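Segregation and condensation protein A (Thermococcus onnurineus, PDB 6IVH) probably serves as the kleisin subunit of an archaeal Smc-based condensin that lacks kite subunits, and is represented here by its N-terminal domain. Local coordinates at residues L15-L18 / V19-K23; L34-K37 / Y38-L42; D109-D112 / A113-A117. All blocks are in the same frame, centred on the assembly; numbering follows the deposited sequence.

Contact 1 of 3, residues L15-L18 / V19-K23; sequences LLQL and VQMGK
A Schellman motif ends helix 11-20 of this kleisin N-terminal domain, and it is drawn around the carbonyl of L18. K23 N returns to L18 O at 2.9 Å, almost in line with the C=O bond, while inside that loop G22 N bonds to V19 O at 3.0 Å. G22, with a positive phi of 63°, is the C-prime residue that lets the chain turn back. One residue before M21 the helix is still regular, with Q20 N bonded to L16 O at 2.6 Å. At M21 the pattern slackens: its N reaches Q17 O from above the carbonyl plane, with an N-H...O angle of 142°. The side chains follow the turn. Q17 folds at chi2 (-91°), which brings its amide NE2 to 3.2 Å from CG of the selenomethionine M21, the two chains crossing at a slant. K23 lays its CD methylene against L18 CD2 at 3.7 Å, beside the returning backbone. The other methyl of L18, CD1, packs against L34 of helix 31-47, which ties the helix end to the bundle. Paired 6→1 and 5→2 backbone bonds around a glycine with positive phi are the signature of Schellman C-capping.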
loop_
_atom_site.group_PDB
_atom_site.type_symbol
_atom_site.label_atom_id
_atom_site.label_comp_id
_atom_site.label_asym_id
_atom_site.label_seq_id
_atom_site.Cartn_x
_atom_site.Cartn_y
_atom_site.Cartn_z
ATOM N N LEU A 15 6.419 -1.780 0.098
ATOM C CA LEU A 15 5.684 -2.927 -0.424
ATOM C C LEU A 15 6.618 -4.087 -0.745
ATOM O O LEU A 15 6.298 -5.245 -0.449
ATOM C CB LEU A 15 4.880 -2.516 -1.659
ATOM C CG LEU A 15 3.732 -1.533 -1.406
ATOM C CD1 LEU A 15 3.259 -0.898 -2.704
ATOM C CD2 LEU A 15 2.580 -2.237 -0.697
ATOM N N LEU A 16 7.784 -3.797 -1.336
ATOM C CA LEU A 16 8.728 -4.862 -1.678
ATOM C C LEU A 16 9.267 -5.558 -0.431
ATOM O O LEU A 16 9.439 -6.784 -0.421
ATOM C CB LEU A 16 9.885 -4.310 -2.514
ATOM C CG LEU A 16 9.604 -3.919 -3.962
ATOM C CD1 LEU A 16 10.836 -3.323 -4.618
ATOM C CD2 LEU A 16 9.144 -5.136 -4.720
ATOM N N GLN A 17 9.565 -4.792 0.619
ATOM C CA GLN A 17 10.078 -5.383 1.851
ATOM C C GLN A 17 9.022 -6.239 2.540
ATOM O O GLN A 17 9.358 -7.199 3.242
ATOM C CB GLN A 17 10.580 -4.278 2.787
ATOM C CG GLN A 17 11.266 -4.778 4.070
ATOM C CD GLN A 17 10.307 -4.958 5.236
ATOM O OE1 GLN A 17 9.220 -4.373 5.267
ATOM N NE2 GLN A 17 10.710 -5.771 6.206
ATOM N N LEU A 18 7.744 -5.895 2.366
ATOM C CA LEU A 18 6.674 -6.759 2.853
ATOM C C LEU A 18 6.625 -8.058 2.062
ATOM O O LEU A 18 6.421 -9.135 2.632
ATOM C CB LEU A 18 5.328 -6.035 2.774
ATOM C CG LEU A 18 5.090 -4.856 3.722
ATOM C CD1 LEU A 18 3.754 -4.190 3.424
ATOM C CD2 LEU A 18 5.150 -5.323 5.165
ATOM N N VAL A 19 6.814 -7.975 0.745
ATOM C CA VAL A 19 6.874 -9.178 -0.076
ATOM C C VAL A 19 8.133 -9.975 0.243
ATOM O O VAL A 19 8.083 -11.192 0.455
ATOM C CB VAL A 19 6.808 -8.808 -1.568
ATOM C CG1 VAL A 19 7.089 -10.028 -2.428
ATOM C CG2 VAL A 19 5.456 -8.206 -1.907
ATOM N N GLN A 20 9.281 -9.294 0.292
ATOM C CA GLN A 20 10.559 -9.990 0.410
ATOM C C GLN A 20 10.724 -10.659 1.771
ATOM O O GLN A 20 11.450 -11.654 1.883
ATOM C CB GLN A 20 11.703 -9.012 0.138
ATOM C CG GLN A 20 13.084 -9.635 0.148
ATOM C CD GLN A 20 13.798 -9.435 1.470
ATOM O OE1 GLN A 20 13.520 -8.481 2.199
ATOM N NE2 GLN A 20 14.716 -10.337 1.790
HETATM N N MSE A 21 10.064 -10.146 2.805
HETATM C CA MSE A 21 10.140 -10.754 4.131
HETATM C C MSE A 21 9.004 -11.747 4.353
HETATM O O MSE A 21 8.761 -12.183 5.477
HETATM C CB MSE A 21 10.131 -9.676 5.219
HETATM C CG MSE A 21 11.360 -8.783 5.198
HETATM SE SE MSE A 21 13.027 -9.798 5.131
HETATM C CE MSE A 21 13.949 -8.966 6.623
ATOM N N GLY A 22 8.323 -12.110 3.268
ATOM C CA GLY A 22 7.261 -13.095 3.341
ATOM C C GLY A 22 6.079 -12.694 4.194
ATOM O O GLY A 22 5.450 -13.558 4.811
ATOM N N LYS A 23 5.760 -11.400 4.252
ATOM C CA LYS A 23 4.616 -10.937 5.026
ATOM C C LYS A 23 3.322 -10.913 4.226
ATOM O O LYS A 23 2.242 -10.980 4.823
ATOM C CB LYS A 23 4.883 -9.540 5.592
ATOM C CG LYS A 23 5.799 -9.528 6.804
ATOM C CD LYS A 23 5.793 -8.166 7.481
ATOM C CE LYS A 23 6.583 -8.187 8.781
ATOM N NZ LYS A 23 6.045 -9.181 9.754
#

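Contact 2 of 3, residues L34-K37 / Y38-L42; sequences LTEK and YIERL
Y38 enters this turn of helix 31-47 through a backbone bond from its N to L34 O, 2.9 Å long. Its CB lies 3.4 Å from T35 O, and with CG anti to the backbone N (chi1 -180°) the ring is carried off the helix toward helix 54-72, where the phenol OH is hydrogen-bonded to A56 O. I39 comes next. Its N bonds to T35 O, and its CG1 rests 3.4 Å from that same oxygen, while its terminal CD1 meets E36 OE1 at 3.9 Å, a methyl beside a carboxylate oxygen, the two side chains slanting past each other. E40 stands over the preceding turn: its N bonds to E36 O at 2.7 Å, and its CG sits 3.1 Å from the same oxygen. The side chains of E36 and E40 run at about a right angle, with their carboxylate planes 62° apart and OE2 to OE2 at 5.0 Å. R41 closes the series with its N bonded to K37 O, and its guanidinium turns away to form a salt bridge with E44. The buried hydroxyl of T35 is satisfied, as that of Y38 is: T35 OG1 is bonded to I31 O and to L63 O. Outward, two like charges stand one turn apart on an exposed face, where their separation and the solvent probably weaken the repulsion between them.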
loop_
_atom_site.group_PDB
_atom_site.type_symbol
_atom_site.label_atom_id
_atom_site.label_comp_id
_atom_site.label_asym_id
_atom_site.label_seq_id
_atom_site.Cartn_x
_atom_site.Cartn_y
_atom_site.Cartn_z
ATOM N N LEU A 34 -3.296 -5.915 3.967
ATOM C CA LEU A 34 -2.082 -5.252 3.504
ATOM C C LEU A 34 -1.989 -3.821 4.017
ATOM O O LEU A 34 -0.881 -3.319 4.246
ATOM C CB LEU A 34 -2.027 -5.273 1.974
ATOM C CG LEU A 34 -0.806 -4.716 1.227
ATOM C CD1 LEU A 34 -0.892 -3.208 0.997
ATOM C CD2 LEU A 34 0.481 -5.078 1.950
ATOM N N THR A 35 -3.129 -3.152 4.200
ATOM C CA THR A 35 -3.114 -1.733 4.541
ATOM C C THR A 35 -2.440 -1.490 5.887
ATOM O O THR A 35 -1.576 -0.614 6.010
ATOM C CB THR A 35 -4.538 -1.180 4.541
ATOM O OG1 THR A 35 -5.115 -1.360 3.241
ATOM C CG2 THR A 35 -4.532 0.303 4.885
ATOM N N GLU A 36 -2.810 -2.263 6.909
ATOM C CA GLU A 36 -2.219 -2.036 8.224
ATOM C C GLU A 36 -0.776 -2.522 8.285
ATOM O O GLU A 36 0.032 -1.954 9.026
ATOM C CB GLU A 36 -3.063 -2.701 9.315
ATOM C CG GLU A 36 -2.691 -2.283 10.744
ATOM C CD GLU A 36 -2.856 -0.788 10.999
ATOM O OE1 GLU A 36 -3.628 -0.136 10.266
ATOM O OE2 GLU A 36 -2.217 -0.273 11.941
ATOM N N LYS A 37 -0.429 -3.560 7.517
ATOM C CA LYS A 37 0.972 -3.966 7.425
ATOM C C LYS A 37 1.821 -2.851 6.825
ATOM O O LYS A 37 2.957 -2.620 7.258
ATOM C CB LYS A 37 1.103 -5.243 6.593
ATOM C CG LYS A 37 0.401 -6.458 7.181
ATOM C CD LYS A 37 0.700 -7.705 6.361
ATOM C CE LYS A 37 -0.045 -8.920 6.894
ATOM N NZ LYS A 37 -1.498 -8.859 6.582
ATOM N N TYR A 38 1.281 -2.146 5.828
ATOM C CA TYR A 38 1.972 -0.986 5.275
ATOM C C TYR A 38 2.125 0.109 6.322
ATOM O O TYR A 38 3.194 0.722 6.442
ATOM C CB TYR A 38 1.211 -0.460 4.056
ATOM C CG TYR A 38 1.840 0.747 3.394
ATOM C CD1 TYR A 38 1.527 2.037 3.808
ATOM C CD2 TYR A 38 2.735 0.596 2.345
ATOM C CE1 TYR A 38 2.100 3.140 3.201
ATOM C CE2 TYR A 38 3.312 1.690 1.734
ATOM C CZ TYR A 38 2.991 2.960 2.164
ATOM O OH TYR A 38 3.565 4.051 1.553
ATOM N N ILE A 39 1.065 0.374 7.087
ATOM C CA ILE A 39 1.125 1.411 8.111
ATOM C C ILE A 39 2.060 0.995 9.240
ATOM O O ILE A 39 2.798 1.824 9.788
ATOM C CB ILE A 39 -0.291 1.726 8.625
ATOM C CG1 ILE A 39 -1.120 2.377 7.514
ATOM C CG2 ILE A 39 -0.233 2.610 9.861
ATOM C CD1 ILE A 39 -2.538 2.718 7.923
ATOM N N GLU A 40 2.045 -0.291 9.604
ATOM C CA GLU A 40 2.983 -0.791 10.605
ATOM C C GLU A 40 4.418 -0.483 10.203
ATOM O O GLU A 40 5.179 0.108 10.977
ATOM C CB GLU A 40 2.800 -2.298 10.805
ATOM C CG GLU A 40 1.554 -2.697 11.586
ATOM C CD GLU A 40 1.346 -4.202 11.623
ATOM O OE1 GLU A 40 2.332 -4.947 11.437
ATOM O OE2 GLU A 40 0.195 -4.642 11.835
ATOM N N ARG A 41 4.798 -0.865 8.982
ATOM C CA ARG A 41 6.159 -0.613 8.516
ATOM C C ARG A 41 6.426 0.878 8.372
ATOM O O ARG A 41 7.521 1.350 8.695
ATOM C CB ARG A 41 6.402 -1.335 7.191
ATOM C CG ARG A 41 7.763 -1.063 6.580
ATOM C CD ARG A 41 8.870 -1.716 7.397
ATOM N NE ARG A 41 10.139 -1.717 6.677
ATOM C CZ ARG A 41 11.310 -2.029 7.222
ATOM N NH1 ARG A 41 11.381 -2.367 8.503
ATOM N NH2 ARG A 41 12.410 -1.999 6.485
ATOM N N LEU A 42 5.435 1.636 7.893
ATOM C CA LEU A 42 5.598 3.083 7.783
ATOM C C LEU A 42 5.859 3.711 9.144
ATOM O O LEU A 42 6.641 4.662 9.261
ATOM C CB LEU A 42 4.360 3.702 7.138
ATOM C CG LEU A 42 4.429 5.204 6.877
ATOM C CD1 LEU A 42 5.583 5.520 5.940
ATOM C CD2 LEU A 42 3.114 5.711 6.310
#

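Contact 3 of 3, residues D109-D112 / A113-A117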
loop_
_atom_site.group_PDB
_atom_site.type_symbol
_atom_site.label_atom_id
_atom_site.label_comp_id
_atom_site.label_asym_id
_atom_site.label_seq_id
_atom_site.Cartn_x
_atom_site.Cartn_y
_atom_site.Cartn_z
ATOM N N ASP A 109 -0.676 -5.819 -10.114
ATOM C CA ASP A 109 -1.952 -5.115 -10.216
ATOM C C ASP A 109 -2.075 -4.032 -9.152
ATOM O O ASP A 109 -2.519 -2.915 -9.444
ATOM C CB ASP A 109 -3.114 -6.105 -10.114
ATOM C CG ASP A 109 -3.406 -6.800 -11.429
ATOM O OD1 ASP A 109 -3.287 -6.147 -12.488
ATOM O OD2 ASP A 109 -3.759 -8.000 -11.405
ATOM N N LEU A 110 -1.691 -4.344 -7.909
ATOM C CA LEU A 110 -1.739 -3.344 -6.846
ATOM C C LEU A 110 -0.765 -2.205 -7.129
ATOM O O LEU A 110 -1.081 -1.034 -6.889
ATOM C CB LEU A 110 -1.437 -4.002 -5.496
ATOM C CG LEU A 110 -1.979 -3.384 -4.200
ATOM C CD1 LEU A 110 -1.812 -4.351 -3.047
ATOM C CD2 LEU A 110 -1.306 -2.073 -3.853
ATOM N N LEU A 111 0.422 -2.535 -7.647
ATOM C CA LEU A 111 1.394 -1.515 -8.025
ATOM C C LEU A 111 0.804 -0.543 -9.041
ATOM O O LEU A 111 0.967 0.676 -8.914
ATOM C CB LEU A 111 2.651 -2.190 -8.581
ATOM C CG LEU A 111 3.872 -2.389 -7.681
ATOM C CD1 LEU A 111 4.710 -1.140 -7.559
ATOM C CD2 LEU A 111 3.441 -2.853 -6.302
ATOM N N ASP A 112 0.106 -1.065 -10.054
ATOM C CA ASP A 112 -0.536 -0.200 -11.040
ATOM C C ASP A 112 -1.708 0.559 -10.431
ATOM O O ASP A 112 -1.887 1.753 -10.698
ATOM C CB ASP A 112 -0.999 -1.022 -12.244
ATOM C CG ASP A 112 0.107 -1.249 -13.260
ATOM O OD1 ASP A 112 0.835 -2.258 -13.138
ATOM O OD2 ASP A 112 0.247 -0.417 -14.182
ATOM N N ALA A 113 -2.514 -0.115 -9.607
ATOM C CA ALA A 113 -3.664 0.543 -8.992
ATOM C C ALA A 113 -3.227 1.660 -8.051
ATOM O O ALA A 113 -3.845 2.733 -8.022
ATOM C CB ALA A 113 -4.519 -0.482 -8.247
ATOM N N LEU A 114 -2.163 1.433 -7.276
ATOM C CA LEU A 114 -1.723 2.452 -6.329
ATOM C C LEU A 114 -1.046 3.618 -7.041
ATOM O O LEU A 114 -1.301 4.784 -6.713
ATOM C CB LEU A 114 -0.791 1.834 -5.285
ATOM C CG LEU A 114 -0.120 2.796 -4.310
ATOM C CD1 LEU A 114 -1.159 3.547 -3.505
ATOM C CD2 LEU A 114 0.826 2.057 -3.379
HETATM N N MSE A 115 -0.188 3.330 -8.015
HETATM C CA MSE A 115 0.504 4.382 -8.763
HETATM C C MSE A 115 -0.451 5.204 -9.625
HETATM O O MSE A 115 -0.199 6.382 -9.884
HETATM C CB MSE A 115 1.608 3.783 -9.640
HETATM C CG MSE A 115 3.023 4.231 -9.279
HETATM SE SE MSE A 115 3.451 4.040 -7.388
HETATM C CE MSE A 115 3.921 2.153 -7.354
ATOM N N ASP A 116 -1.546 4.586 -10.075
ATOM C CA ASP A 116 -2.568 5.348 -10.786
ATOM C C ASP A 116 -3.294 6.297 -9.843
ATOM O O ASP A 116 -3.614 7.432 -10.217
ATOM C CB ASP A 116 -3.561 4.407 -11.469
ATOM C CG ASP A 116 -3.104 3.981 -12.855
ATOM O OD1 ASP A 116 -2.203 4.639 -13.418
ATOM O OD2 ASP A 116 -3.653 2.990 -13.383
ATOM N N ALA A 117 -3.559 5.854 -8.612
ATOM C CA ALA A 117 -4.187 6.732 -7.634
ATOM C C ALA A 117 -3.223 7.801 -7.140
ATOM O O ALA A 117 -3.647 8.920 -6.829
ATOM C CB ALA A 117 -4.722 5.915 -6.458
#
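L114 N reaches L110 O at 2.7 Å, the shortest backbone bond in this part of helix 107-120, a regular alpha-helix in the kleisin N-terminal domain for which coiled coil is predicted from residue 111 onward. The same i to i+4 pattern continues on both sides: A113 N is bonded to D109 O at 2.8 Å, M115 N to L111 O, and D116 N to D112 O. Among the side chains, L110 and L114 belong to the buried face. L110 CD2 approaches L114 CB at 4.2 Å, and the two chains slant across one another. L110 also lies on Y105 of strand 104-105, whereas L114 reaches A59 and I62 of helix 54-72 and L15 of helix 11-20, so the two leucines join the helix to different parts of the fold. L111 and M115, a selenomethionine, form a second apolar ridge, lying alongside each other and pointing the same way, and both pack on V12 of helix 11-20. The bends of M115 at chi2 (51°) and chi3 (82°) curl its end back toward the preceding turn, placing CE near L111. The acidic residues lie on a more exposed side. D109 OD2 is hydrogen-bonded to the hydroxyl of T106, just ahead of the helix. Further along, D112 OD2 and D116 OD2 are 5.2 Å apart, two like charges separated by one turn, whose repulsion solvent probably screens. On the apolar side, L111 CD1 meets M115 CE at 3.4 Å.

The three contacts follow one another along the chain, each a continuous stretch: contact 1 runs past the end of helix 11-20, while contacts 2 and 3 are helical throughout, in helices 31-47 and 107-120. Contact 1 touches both others. Its centre is about 11 Å from that of contact 2, which it meets through L18 and L34 and through Q17 beside R41, and about 17 Å from that of contact 3, where L15 lies against L111 and L114. Contacts 2 and 3, centres about 16 Å apart, lie on opposite sides of the chain's centre and do not touch. Helix 11-20, together with helix 54-72, which contacts 2 and 3 both touch, links early and late helices of the N-terminal domain.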